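Long-range contacts in galacto-N-biose/lacto-N-biose I transporter substrate-binding protein (Bifidobacterium longum, PDB 2Z8F), which binds galacto-N-biose and lacto-N-biose type sugars, here lacto-N-tetraose, and probably delivers them to its ABC transporter for uptake: residues 95-101 with 120-125; 150-156 with 274-278; 236-240 with 259-264; 312-316 with 327-332; 373-378 with 390-395. All coordinates share one frame. Residue numbers count along the deposited sequence, not the author numbering.

Interaction 1 of 5, residues 95-101 with 120-125; sequences QDVTQYA and GKAYGL
The turn leading into helix 98-104 packs against strand 121-126. V97 is the N-cap residue. D96 and V97 are still non-helical, and T98 opens the helix. The CA atoms of T98 and A122 lie 4.6 Å apart, those of D96 and Y123 5.1 Å. G120 has positive phi (72/13) and leads into the strand. K121 NZ and D96 OD2 are 4.4 Å apart, beyond a salt bridge, and water 1 links them, 3.1 Å from NZ and 2.7 Å from OD2. A122 makes both direct hydrogen bonds: its N donates to T98 OG1 (2.9 Å), and its O accepts from V97 N (2.8 Å). A122 CB touches A101 CB at 3.5 Å. Y123 (chi1 m) breaks the strand with phi/psi -124/10. Its CD1 comes to 3.3 Å from Q95 O, and its ring meets F89 edge-to-face. G124 N lies 3.5 Å from V97 CG2. L125 (chi1 m, chi2 t) brings CD2 to 4.3 Å from A101 CB. D96 (chi1 t) turns OD1 back to T98 N (2.9 Å) and T98 OG1 (2.7 Å). The result is an Asx turn at a helix start, docked on a strand of the mixed sheet in one lobe of a periplasmic-binding-protein fold.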
# COMPACT_ATOMS: atom_id res chain seq x y z
N GLN A 95 -6.08 -16.66 -13.38
CA GLN A 95 -6.07 -17.09 -14.78
C GLN A 95 -4.97 -16.39 -15.56
O GLN A 95 -4.86 -15.17 -15.53
CB GLN A 95 -7.42 -16.77 -15.43
CG GLN A 95 -7.51 -17.36 -16.81
CD GLN A 95 -8.88 -17.24 -17.47
OE1 GLN A 95 -8.96 -17.22 -18.68
NE2 GLN A 95 -9.95 -17.17 -16.67
N ASP A 96 -4.14 -17.18 -16.26
CA ASP A 96 -3.10 -16.66 -17.14
C ASP A 96 -3.76 -15.85 -18.26
O ASP A 96 -4.53 -16.40 -19.05
CB ASP A 96 -2.33 -17.86 -17.72
CG ASP A 96 -1.29 -17.47 -18.74
OD1 ASP A 96 -1.21 -16.29 -19.12
OD2 ASP A 96 -0.54 -18.39 -19.20
N VAL A 97 -3.48 -14.56 -18.30
CA VAL A 97 -4.03 -13.65 -19.33
C VAL A 97 -2.91 -12.97 -20.10
O VAL A 97 -3.05 -11.83 -20.59
CB VAL A 97 -5.01 -12.60 -18.73
CG1 VAL A 97 -6.34 -13.26 -18.34
CG2 VAL A 97 -4.40 -11.87 -17.54
N THR A 98 -1.76 -13.64 -20.19
CA THR A 98 -0.60 -13.08 -20.87
C THR A 98 -0.90 -12.50 -22.25
O THR A 98 -0.45 -11.39 -22.58
CB THR A 98 0.52 -14.14 -20.97
OG1 THR A 98 0.83 -14.60 -19.65
CG2 THR A 98 1.78 -13.54 -21.58
N GLN A 99 -1.65 -13.25 -23.06
CA GLN A 99 -1.92 -12.84 -24.44
C GLN A 99 -2.78 -11.56 -24.50
O GLN A 99 -2.80 -10.88 -25.54
CB GLN A 99 -2.58 -13.97 -25.23
CG GLN A 99 -3.99 -14.37 -24.78
CD GLN A 99 -4.73 -15.12 -25.89
OE1 GLN A 99 -4.57 -14.83 -27.08
NE2 GLN A 99 -5.56 -16.08 -25.49
N TYR A 100 -3.48 -11.26 -23.41
CA TYR A 100 -4.26 -10.02 -23.33
C TYR A 100 -3.46 -8.89 -22.69
O TYR A 100 -3.42 -7.79 -23.23
CB TYR A 100 -5.58 -10.24 -22.59
CG TYR A 100 -6.35 -11.42 -23.13
CD1 TYR A 100 -6.83 -11.43 -24.44
CD2 TYR A 100 -6.58 -12.55 -22.33
CE1 TYR A 100 -7.50 -12.52 -24.96
CE2 TYR A 100 -7.26 -13.65 -22.84
CZ TYR A 100 -7.74 -13.61 -24.16
OH TYR A 100 -8.42 -14.68 -24.65
N ALA A 101 -2.82 -9.16 -21.55
CA ALA A 101 -1.94 -8.18 -20.91
C ALA A 101 -0.94 -7.53 -21.88
O ALA A 101 -0.74 -6.33 -21.84
CB ALA A 101 -1.19 -8.80 -19.71
N GLY A 120 6.93 -15.11 -15.92
CA GLY A 120 6.77 -14.53 -17.25
C GLY A 120 5.36 -14.68 -17.78
O GLY A 120 5.12 -14.50 -18.98
N LYS A 121 4.43 -15.04 -16.90
CA LYS A 121 3.01 -15.05 -17.26
C LYS A 121 2.30 -13.93 -16.51
O LYS A 121 2.60 -13.68 -15.35
CB LYS A 121 2.37 -16.39 -16.96
CG LYS A 121 2.86 -17.51 -17.87
CD LYS A 121 2.40 -18.87 -17.40
CE LYS A 121 2.76 -19.96 -18.41
NZ LYS A 121 2.42 -21.33 -17.93
N ALA A 122 1.36 -13.26 -17.18
CA ALA A 122 0.64 -12.13 -16.58
C ALA A 122 -0.74 -12.56 -16.11
O ALA A 122 -1.40 -13.40 -16.75
CB ALA A 122 0.54 -10.95 -17.55
N TYR A 123 -1.17 -11.97 -14.99
CA TYR A 123 -2.41 -12.41 -14.33
C TYR A 123 -3.41 -11.28 -14.14
O TYR A 123 -4.43 -11.46 -13.48
CB TYR A 123 -2.11 -13.16 -13.02
CG TYR A 123 -1.39 -14.46 -13.32
CD1 TYR A 123 -2.11 -15.61 -13.67
CD2 TYR A 123 0.01 -14.52 -13.31
CE1 TYR A 123 -1.45 -16.80 -13.98
CE2 TYR A 123 0.68 -15.71 -13.63
CZ TYR A 123 -0.06 -16.83 -13.96
OH TYR A 123 0.58 -18.01 -14.28
N GLY A 124 -3.12 -10.15 -14.77
CA GLY A 124 -4.03 -8.98 -14.76
C GLY A 124 -3.33 -7.72 -15.20
O GLY A 124 -2.41 -7.76 -16.04
N LEU A 125 -3.74 -6.59 -14.64
CA LEU A 125 -3.08 -5.33 -14.94
C LEU A 125 -2.84 -4.52 -13.67
O LEU A 125 -3.67 -4.57 -12.74
CB LEU A 125 -3.88 -4.50 -15.95
CG LEU A 125 -4.06 -5.07 -17.35
CD1 LEU A 125 -5.02 -4.20 -18.14
CD2 LEU A 125 -2.72 -5.14 -18.07
O HOH W 1 -0.61 -20.91 -18.14

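Interaction 2 of 5, residues 150-156 with 274-278; sequences PQTADEF and LGDWF
This is a loop-to-helix-start contact in a solute-binding-protein fold. The N-terminus of helix 153-165 meets the loop that follows strand 269-273. T152 is the N-cap, and its OG1 (chi1 p) accepts from E155 N at 3.2 Å. The two segments run side by side, with CA-CA distances of 4.7 Å for Q151-G275, 5.2 Å for T152-D276 and 4.3 Å for A153-W277. D276 N donates to Q151 O (3.0 Å). D276 (phi/psi -87/62) centres an inverse gamma turn. Its O is joined to A153 N by water 2, at 2.9 Å from each. W277 (chi1 m, chi2 -39°) is the main buried piece. F156 (chi1 t) points toward it and lays CB over the face of its five-membered ring, 4.1 Å from the centroid, a CH-pi contact. The F156 ring and the W277 six-membered ring meet obliquely, planes at 46°. F215 and Y134 also pack on the indole. At the edge of the indole, W277 NE1 donates to P150 O at 2.8 Å.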
# COMPACT_ATOMS: atom_id res chain seq x y z
N PRO A 150 14.39 16.84 9.82
CA PRO A 150 15.67 16.24 10.22
C PRO A 150 16.03 15.10 9.27
O PRO A 150 15.17 14.29 8.96
CB PRO A 150 15.36 15.71 11.62
CG PRO A 150 14.28 16.69 12.13
CD PRO A 150 13.40 16.81 10.92
N GLN A 151 17.27 15.02 8.78
CA GLN A 151 17.53 13.99 7.76
C GLN A 151 18.25 12.72 8.23
O GLN A 151 18.36 11.76 7.46
CB GLN A 151 18.23 14.57 6.52
CG GLN A 151 17.31 15.48 5.67
CD GLN A 151 16.06 14.77 5.17
OE1 GLN A 151 14.94 15.01 5.65
NE2 GLN A 151 16.24 13.88 4.20
N THR A 152 18.75 12.71 9.46
CA THR A 152 19.31 11.49 10.03
C THR A 152 18.41 10.99 11.16
O THR A 152 17.66 11.78 11.75
CB THR A 152 20.70 11.73 10.62
OG1 THR A 152 20.62 12.68 11.69
CG2 THR A 152 21.68 12.24 9.55
N ALA A 153 18.47 9.70 11.46
CA ALA A 153 17.64 9.17 12.56
C ALA A 153 17.92 9.89 13.90
O ALA A 153 17.00 10.22 14.64
CB ALA A 153 17.84 7.69 12.72
N ASP A 154 19.21 10.09 14.22
CA ASP A 154 19.57 10.76 15.48
C ASP A 154 18.98 12.16 15.59
O ASP A 154 18.45 12.52 16.64
CB ASP A 154 21.10 10.80 15.64
CG ASP A 154 21.69 9.45 16.05
OD1 ASP A 154 20.95 8.51 16.41
OD2 ASP A 154 22.94 9.34 15.99
N GLU A 155 19.05 12.95 14.51
CA GLU A 155 18.52 14.30 14.54
C GLU A 155 17.00 14.26 14.64
O GLU A 155 16.39 15.09 15.33
CB GLU A 155 18.97 15.10 13.31
CG GLU A 155 18.36 16.51 13.25
CD GLU A 155 19.41 17.59 13.04
OE1 GLU A 155 20.48 17.54 13.70
OE2 GLU A 155 19.17 18.51 12.22
N PHE A 156 16.39 13.30 13.94
CA PHE A 156 14.93 13.13 14.00
C PHE A 156 14.47 12.76 15.40
O PHE A 156 13.49 13.33 15.92
CB PHE A 156 14.44 12.07 13.00
CG PHE A 156 12.95 12.03 12.89
CD1 PHE A 156 12.32 12.73 11.89
CD2 PHE A 156 12.18 11.33 13.83
CE1 PHE A 156 10.92 12.71 11.79
CE2 PHE A 156 10.78 11.32 13.73
CZ PHE A 156 10.17 12.01 12.72
N LEU A 274 10.69 10.64 2.63
CA LEU A 274 11.26 10.07 3.83
C LEU A 274 12.68 10.54 4.02
O LEU A 274 13.45 10.58 3.05
CB LEU A 274 11.31 8.56 3.71
CG LEU A 274 10.00 7.77 3.73
CD1 LEU A 274 10.42 6.32 3.68
CD2 LEU A 274 9.24 8.07 4.99
N GLY A 275 13.04 10.86 5.25
CA GLY A 275 14.42 11.13 5.60
C GLY A 275 15.17 9.82 5.66
O GLY A 275 14.59 8.74 5.43
N ASP A 276 16.46 9.91 5.97
CA ASP A 276 17.29 8.72 6.07
C ASP A 276 17.18 8.13 7.48
O ASP A 276 18.16 8.08 8.23
CB ASP A 276 18.73 9.08 5.69
CG ASP A 276 19.60 7.86 5.56
OD1 ASP A 276 19.06 6.76 5.40
OD2 ASP A 276 20.84 8.01 5.63
N TRP A 277 15.96 7.72 7.83
CA TRP A 277 15.69 7.30 9.22
C TRP A 277 15.70 5.80 9.45
O TRP A 277 15.69 5.36 10.62
CB TRP A 277 14.34 7.88 9.71
CG TRP A 277 14.18 9.33 9.44
CD1 TRP A 277 15.14 10.30 9.54
CD2 TRP A 277 12.98 10.00 9.04
NE1 TRP A 277 14.62 11.52 9.18
CE2 TRP A 277 13.29 11.36 8.89
CE3 TRP A 277 11.67 9.56 8.76
CZ2 TRP A 277 12.34 12.31 8.47
CZ3 TRP A 277 10.72 10.51 8.34
CH2 TRP A 277 11.07 11.86 8.20
N PHE A 278 15.70 5.03 8.36
CA PHE A 278 15.42 3.60 8.38
C PHE A 278 16.52 2.76 7.77
O PHE A 278 16.29 1.61 7.41
CB PHE A 278 14.08 3.31 7.64
CG PHE A 278 12.95 4.22 8.06
CD1 PHE A 278 12.27 4.00 9.26
CD2 PHE A 278 12.57 5.29 7.25
CE1 PHE A 278 11.23 4.84 9.66
CE2 PHE A 278 11.55 6.15 7.64
CZ PHE A 278 10.88 5.93 8.85
O HOH W 2 20.46 8.11 10.04

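Interaction 3 of 5, residues 236-240 with 259-264; sequences DASIK and TSSGGT
I239 points toward the other helix and covers S260 and S261: its CD1 is 4.0 Å from S260 CB and its CG2 3.6 Å from S261 CB. The contact joins the C-terminal ends of helices 233-240 and 254-261, the latter closing in a type I' turn, within a bacterial solute-binding-protein fold. The CA atoms of D236 and S260 are 5.1 Å apart, those of K240 and S261 4.9 Å. All of 236-240 is helical, and I239 has chi1 m and chi2 t. T259 and S260 are helical. G262 leaves the helix with positive phi (69/3), and G263 follows at 108/-9. The type I' turn spans S261 to T264, with T264 N hydrogen-bonded to S261 O at 3.1 Å. S261 (chi1 p) also accepts through OG from G263 N at 2.9 Å, an ST turn, and OG is hydrogen-bonded to M258 O as well. D236 (chi1 m) places OD1 3.0 Å from S260 OG; that hydroxyl is hydrogen-bonded to L256 O. K240 runs along the surface with chi1 m, chi2 and chi3 t and chi4 m. Its CG lies 3.5 Å from S261 O. Its NZ donates to S260 O at 3.1 Å. T264 (chi1 m) points back at the first helix. T264 CG2 rests 3.4 Å from I239 O. T264 OG1 donates to K240 O at 2.8 Å.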
# COMPACT_ATOMS: atom_id res chain seq x y z
N ASP A 236 -7.60 8.89 14.28
CA ASP A 236 -8.26 10.10 13.78
C ASP A 236 -8.26 11.21 14.82
O ASP A 236 -7.92 12.36 14.52
CB ASP A 236 -9.69 9.79 13.33
CG ASP A 236 -9.76 8.85 12.13
OD1 ASP A 236 -8.71 8.32 11.71
OD2 ASP A 236 -10.88 8.65 11.61
N ALA A 237 -8.62 10.85 16.06
CA ALA A 237 -8.67 11.81 17.17
C ALA A 237 -7.34 12.52 17.38
O ALA A 237 -7.32 13.72 17.68
CB ALA A 237 -9.14 11.14 18.45
N SER A 238 -6.22 11.81 17.18
CA SER A 238 -4.90 12.41 17.38
C SER A 238 -4.57 13.43 16.30
O SER A 238 -3.82 14.35 16.57
CB SER A 238 -3.79 11.35 17.47
OG SER A 238 -3.53 10.75 16.21
N ILE A 239 -5.15 13.27 15.11
CA ILE A 239 -5.01 14.27 14.05
C ILE A 239 -5.93 15.46 14.35
O ILE A 239 -5.50 16.63 14.31
CB ILE A 239 -5.33 13.74 12.62
CG1 ILE A 239 -4.59 12.43 12.32
CG2 ILE A 239 -4.93 14.79 11.56
CD1 ILE A 239 -5.16 11.66 11.13
N LYS A 240 -7.19 15.15 14.65
CA LYS A 240 -8.21 16.18 14.91
C LYS A 240 -7.83 17.12 16.04
O LYS A 240 -8.04 18.35 15.94
CB LYS A 240 -9.57 15.55 15.25
CG LYS A 240 -10.24 14.79 14.15
CD LYS A 240 -11.60 14.31 14.65
CE LYS A 240 -12.09 13.07 13.95
NZ LYS A 240 -12.35 13.30 12.51
N THR A 259 -9.72 13.40 5.27
CA THR A 259 -11.03 13.10 5.87
C THR A 259 -10.90 12.86 7.38
O THR A 259 -11.69 13.40 8.16
CB THR A 259 -11.73 11.92 5.21
OG1 THR A 259 -12.00 12.22 3.83
CG2 THR A 259 -13.07 11.60 5.91
N SER A 260 -9.89 12.07 7.77
CA SER A 260 -9.68 11.73 9.19
C SER A 260 -9.32 12.94 10.05
O SER A 260 -9.59 12.95 11.25
CB SER A 260 -8.59 10.64 9.33
OG SER A 260 -9.07 9.38 8.92
N SER A 261 -8.66 13.93 9.45
CA SER A 261 -8.30 15.16 10.16
C SER A 261 -9.51 15.99 10.58
O SER A 261 -9.38 16.83 11.46
CB SER A 261 -7.41 16.05 9.30
OG SER A 261 -8.15 16.74 8.31
N GLY A 262 -10.64 15.80 9.90
CA GLY A 262 -11.82 16.65 10.11
C GLY A 262 -11.62 18.08 9.61
O GLY A 262 -12.50 18.94 9.77
N GLY A 263 -10.46 18.33 9.00
CA GLY A 263 -10.09 19.67 8.56
C GLY A 263 -8.98 20.30 9.39
O GLY A 263 -8.44 21.35 9.02
N THR A 264 -8.63 19.67 10.51
CA THR A 264 -7.58 20.19 11.39
C THR A 264 -6.22 20.32 10.69
O THR A 264 -5.72 19.35 10.10
CB THR A 264 -7.42 19.33 12.66
OG1 THR A 264 -8.62 19.41 13.43
CG2 THR A 264 -6.24 19.81 13.49

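Interaction 4 of 5, residues 312-316 with 327-332; sequences NTQVP and ATTEDA
The start of helix 315-320 packs on the loop before helix 336-341, plain packing in the solute-binding-protein fold. N312-Q314 link helix 301-311 to helix 315-320; segment 327-332 is irregular. The nearest CA pairs are T313-A327 (5.6 Å) and V315-A332 (6.2 Å). N312 brings its O to 3.3 Å from A327 CB. Water 3 joins N312 O (2.7 Å) to A327 N (2.9 Å), and the N312 amide is held by Q127. T313 (chi1 p) sets CG2 4.0 Å from A327 CB and CB 3.7 Å from T329 OG1. Its O is bound by water 4 at 2.7 Å, which also bonds T329 OG1 (2.8 Å) and E330 OE2 (2.7 Å). T313 OG1 turns back to D309 O. Q314, the N-cap residue, centres an inverse gamma turn (-84/67). V315 (chi1 t) points into the loop. Its CG2 is 4.0 Å from A327 CB, its CB 3.6 Å from E330 CG, and its CG1 4.0 Å from A332 CB. P316 CD lies 3.6 Å from E330 OE1, with E330 in chi1 p and extended. Direct contact is therefore van der Waals, centred on V315. The polar groups meet through two waters, so the hydrogen bonding here is solvent-mediated.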
# COMPACT_ATOMS: atom_id res chain seq x y z
N ASN A 312 -8.28 1.24 -15.54
CA ASN A 312 -6.99 1.58 -14.94
C ASN A 312 -6.28 2.73 -15.62
O ASN A 312 -5.20 3.16 -15.17
CB ASN A 312 -6.07 0.35 -14.90
CG ASN A 312 -6.44 -0.61 -13.80
OD1 ASN A 312 -7.44 -0.43 -13.08
ND2 ASN A 312 -5.61 -1.64 -13.62
N THR A 313 -6.86 3.24 -16.71
CA THR A 313 -6.35 4.46 -17.35
C THR A 313 -7.26 5.69 -17.17
O THR A 313 -7.04 6.72 -17.80
CB THR A 313 -5.96 4.24 -18.87
OG1 THR A 313 -7.08 3.73 -19.60
CG2 THR A 313 -4.81 3.24 -19.00
N GLN A 314 -8.27 5.58 -16.29
CA GLN A 314 -9.08 6.76 -15.93
C GLN A 314 -8.38 7.56 -14.83
O GLN A 314 -8.83 7.65 -13.69
CB GLN A 314 -10.51 6.35 -15.50
CG GLN A 314 -11.26 5.55 -16.60
CD GLN A 314 -11.15 6.24 -17.97
OE1 GLN A 314 -11.66 7.33 -18.16
NE2 GLN A 314 -10.43 5.61 -18.89
N VAL A 315 -7.24 8.15 -15.19
CA VAL A 315 -6.32 8.71 -14.22
C VAL A 315 -6.96 9.66 -13.19
O VAL A 315 -6.83 9.43 -11.99
CB VAL A 315 -5.07 9.27 -14.93
CG1 VAL A 315 -4.21 10.12 -14.00
CG2 VAL A 315 -4.27 8.09 -15.49
N PRO A 316 -7.62 10.74 -13.64
CA PRO A 316 -8.19 11.65 -12.62
C PRO A 316 -9.16 10.94 -11.64
O PRO A 316 -9.14 11.25 -10.45
CB PRO A 316 -8.91 12.71 -13.44
CG PRO A 316 -8.27 12.64 -14.81
CD PRO A 316 -7.85 11.23 -15.02
N ALA A 327 -0.80 3.74 -14.48
CA ALA A 327 -0.95 4.17 -15.89
C ALA A 327 0.03 5.25 -16.24
O ALA A 327 0.32 6.13 -15.43
CB ALA A 327 -2.37 4.66 -16.12
N THR A 328 0.52 5.23 -17.49
CA THR A 328 1.41 6.27 -17.97
C THR A 328 0.78 7.03 -19.12
O THR A 328 1.43 7.82 -19.78
CB THR A 328 2.74 5.65 -18.45
OG1 THR A 328 2.45 4.58 -19.33
CG2 THR A 328 3.57 5.16 -17.25
N THR A 329 -0.51 6.81 -19.34
CA THR A 329 -1.22 7.39 -20.49
C THR A 329 -1.42 8.91 -20.37
O THR A 329 -1.56 9.59 -21.40
CB THR A 329 -2.57 6.71 -20.68
OG1 THR A 329 -3.22 6.66 -19.41
CG2 THR A 329 -2.39 5.29 -21.20
N GLU A 330 -1.43 9.44 -19.15
CA GLU A 330 -1.51 10.88 -18.88
C GLU A 330 -0.94 11.15 -17.50
O GLU A 330 -0.92 10.23 -16.67
CB GLU A 330 -2.96 11.39 -18.97
CG GLU A 330 -3.91 10.77 -17.98
CD GLU A 330 -5.32 11.32 -18.09
OE1 GLU A 330 -5.59 12.41 -17.53
OE2 GLU A 330 -6.15 10.65 -18.73
N ASP A 331 -0.48 12.38 -17.24
CA ASP A 331 0.11 12.72 -15.95
C ASP A 331 -0.99 12.79 -14.89
O ASP A 331 -2.06 13.35 -15.13
CB ASP A 331 0.83 14.08 -16.00
CG ASP A 331 2.14 14.06 -16.80
OD1 ASP A 331 2.78 13.00 -16.98
OD2 ASP A 331 2.55 15.16 -17.27
N ALA A 332 -0.73 12.21 -13.72
CA ALA A 332 -1.61 12.42 -12.57
C ALA A 332 -1.43 13.84 -12.04
O ALA A 332 -0.31 14.35 -11.97
CB ALA A 332 -1.33 11.39 -11.48
O HOH W 3 -3.34 2.98 -13.25
O HOH W 4 -5.56 8.16 -19.54

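Interaction 5 of 5, residues 373-378 with 390-395; sequences KMNETA and DIFSDA. With NA (sodium ion), chain H.
Helices 367-380 and 389-405 pack roughly antiparallel. Over these segments the axes approach to 8.6 Å, at 148° between their directions. The closest CA atoms are those of M374 and I391, 5.2 Å apart. M374 (chi1 m, chi2 t, chi3 p) is the long bump. Its CG sits 3.8 Å from A395 CB, and its CE reaches past I391 CG2 (3.6 Å) to F392 CE1 (4.4 Å). The small A395 leaves room for it. I391 (chi1 m, chi2 t) is the answering bump, with CD1 3.7 Å from the small A378 CB. T377 (chi1 m) lays CG2 against the backbone of the other helix, 3.5 Å from I391 N. Its OG1 donates to D394 OD2 at 2.6 Å. D394 (chi1 m) also binds the sodium ion through OD1 (2.4 Å) and OD2 (2.2 Å), with waters 5 and 6 completing the ligands seen. K373 packs CE 3.8 Å from D394 OD2, while its NZ forms a salt bridge with E376 OE1 (2.7 Å). N375 points away from this interface and touches the glucose of the bound glycan. N375 and A378 rest on helix 178-187, and F392 touches both that helix and helix 207-221.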
# COMPACT_ATOMS: atom_id res chain seq x y z
N LYS A 373 1.78 -11.93 11.61
CA LYS A 373 2.71 -12.12 12.74
C LYS A 373 3.40 -10.82 13.09
O LYS A 373 3.55 -10.49 14.26
CB LYS A 373 3.78 -13.19 12.42
CG LYS A 373 4.64 -13.51 13.64
CD LYS A 373 3.80 -14.33 14.61
CE LYS A 373 4.36 -14.37 15.98
NZ LYS A 373 3.46 -15.26 16.77
N MET A 374 3.82 -10.07 12.06
CA MET A 374 4.43 -8.76 12.28
C MET A 374 3.55 -7.82 13.09
O MET A 374 4.02 -7.17 14.02
CB MET A 374 4.87 -8.12 10.95
CG MET A 374 6.08 -8.84 10.31
SD MET A 374 6.50 -8.02 8.74
CE MET A 374 7.13 -6.51 9.29
N ASN A 375 2.26 -7.78 12.76
CA ASN A 375 1.31 -6.94 13.48
C ASN A 375 1.14 -7.38 14.94
O ASN A 375 1.09 -6.55 15.84
CB ASN A 375 -0.04 -6.99 12.80
CG ASN A 375 -0.11 -6.14 11.52
OD1 ASN A 375 0.91 -5.66 10.99
ND2 ASN A 375 -1.34 -5.91 11.05
N GLU A 376 1.02 -8.68 15.16
CA GLU A 376 0.89 -9.23 16.50
C GLU A 376 2.10 -8.87 17.35
O GLU A 376 1.98 -8.38 18.47
CB GLU A 376 0.77 -10.73 16.40
CG GLU A 376 0.48 -11.42 17.73
CD GLU A 376 0.49 -12.91 17.55
OE1 GLU A 376 1.57 -13.51 17.59
OE2 GLU A 376 -0.60 -13.49 17.37
N THR A 377 3.29 -9.10 16.80
CA THR A 377 4.50 -8.77 17.54
C THR A 377 4.69 -7.25 17.72
O THR A 377 5.12 -6.81 18.79
CB THR A 377 5.70 -9.49 16.88
OG1 THR A 377 5.42 -10.90 16.87
CG2 THR A 377 7.00 -9.20 17.63
N ALA A 378 4.31 -6.47 16.70
CA ALA A 378 4.42 -5.02 16.76
C ALA A 378 3.60 -4.48 17.94
O ALA A 378 4.02 -3.58 18.62
CB ALA A 378 3.95 -4.36 15.46
N ASP A 390 11.93 -7.63 17.49
CA ASP A 390 11.30 -8.93 17.49
C ASP A 390 10.31 -9.09 16.34
O ASP A 390 10.02 -10.21 15.92
CB ASP A 390 10.58 -9.15 18.82
CG ASP A 390 11.52 -9.11 19.99
OD1 ASP A 390 12.76 -9.26 19.76
OD2 ASP A 390 11.04 -8.92 21.14
N ILE A 391 9.77 -7.96 15.86
CA ILE A 391 8.95 -7.98 14.65
C ILE A 391 9.68 -8.73 13.54
O ILE A 391 9.11 -9.57 12.87
CB ILE A 391 8.64 -6.53 14.15
CG1 ILE A 391 7.71 -5.80 15.12
CG2 ILE A 391 8.02 -6.56 12.75
CD1 ILE A 391 7.62 -4.27 14.88
N PHE A 392 10.97 -8.42 13.38
CA PHE A 392 11.74 -8.97 12.27
C PHE A 392 12.28 -10.36 12.49
O PHE A 392 12.32 -11.16 11.56
CB PHE A 392 12.89 -8.01 11.93
CG PHE A 392 12.40 -6.63 11.57
CD1 PHE A 392 11.78 -6.42 10.32
CD2 PHE A 392 12.52 -5.58 12.47
CE1 PHE A 392 11.28 -5.12 9.99
CE2 PHE A 392 12.05 -4.29 12.12
CZ PHE A 392 11.42 -4.09 10.88
N SER A 393 12.63 -10.68 13.73
CA SER A 393 13.01 -12.06 14.03
C SER A 393 11.80 -12.98 13.93
O SER A 393 11.90 -14.09 13.41
CB SER A 393 13.71 -12.17 15.39
OG SER A 393 12.90 -11.69 16.43
N ASP A 394 10.63 -12.52 14.38
CA ASP A 394 9.44 -13.32 14.16
C ASP A 394 9.02 -13.47 12.70
O ASP A 394 8.60 -14.54 12.27
CB ASP A 394 8.26 -12.74 14.95
CG ASP A 394 8.42 -12.89 16.45
OD1 ASP A 394 9.45 -13.42 16.94
OD2 ASP A 394 7.48 -12.49 17.21
N ALA A 395 9.14 -12.37 11.94
CA ALA A 395 8.89 -12.43 10.52
C ALA A 395 9.77 -13.51 9.85
O ALA A 395 9.31 -14.23 8.96
CB ALA A 395 9.11 -11.05 9.87
NA NA H . 8.50 -12.98 19.08
O HOH W 5 9.18 -11.30 19.27
O HOH W 6 7.04 -12.41 20.20

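The five contacts are spread over both lobes of the protein, around the glycan. Interactions 1 and 4 lie 20 Å apart between centres and touch, with L125 O 3.6 Å from N312 ND2. Interactions 2, 3 and 5 form the other group, with centres 23 to 29 Å apart and none touching. Interactions 2 and 5 come nearest, at about 8 Å between atoms. Interaction 3 is nested within the chain loop closed by interaction 2. Interactions 1 and 2 are 41 Å apart between centres, on opposite sides of the chain's centre. Interaction 5 holds the pocket residue N375. In interaction 1, the side chain of L125 is about 13 Å from a bound galactose. In interaction 3, the side chain of S260 is about 10 Å from the bound N-acetylglucosamine.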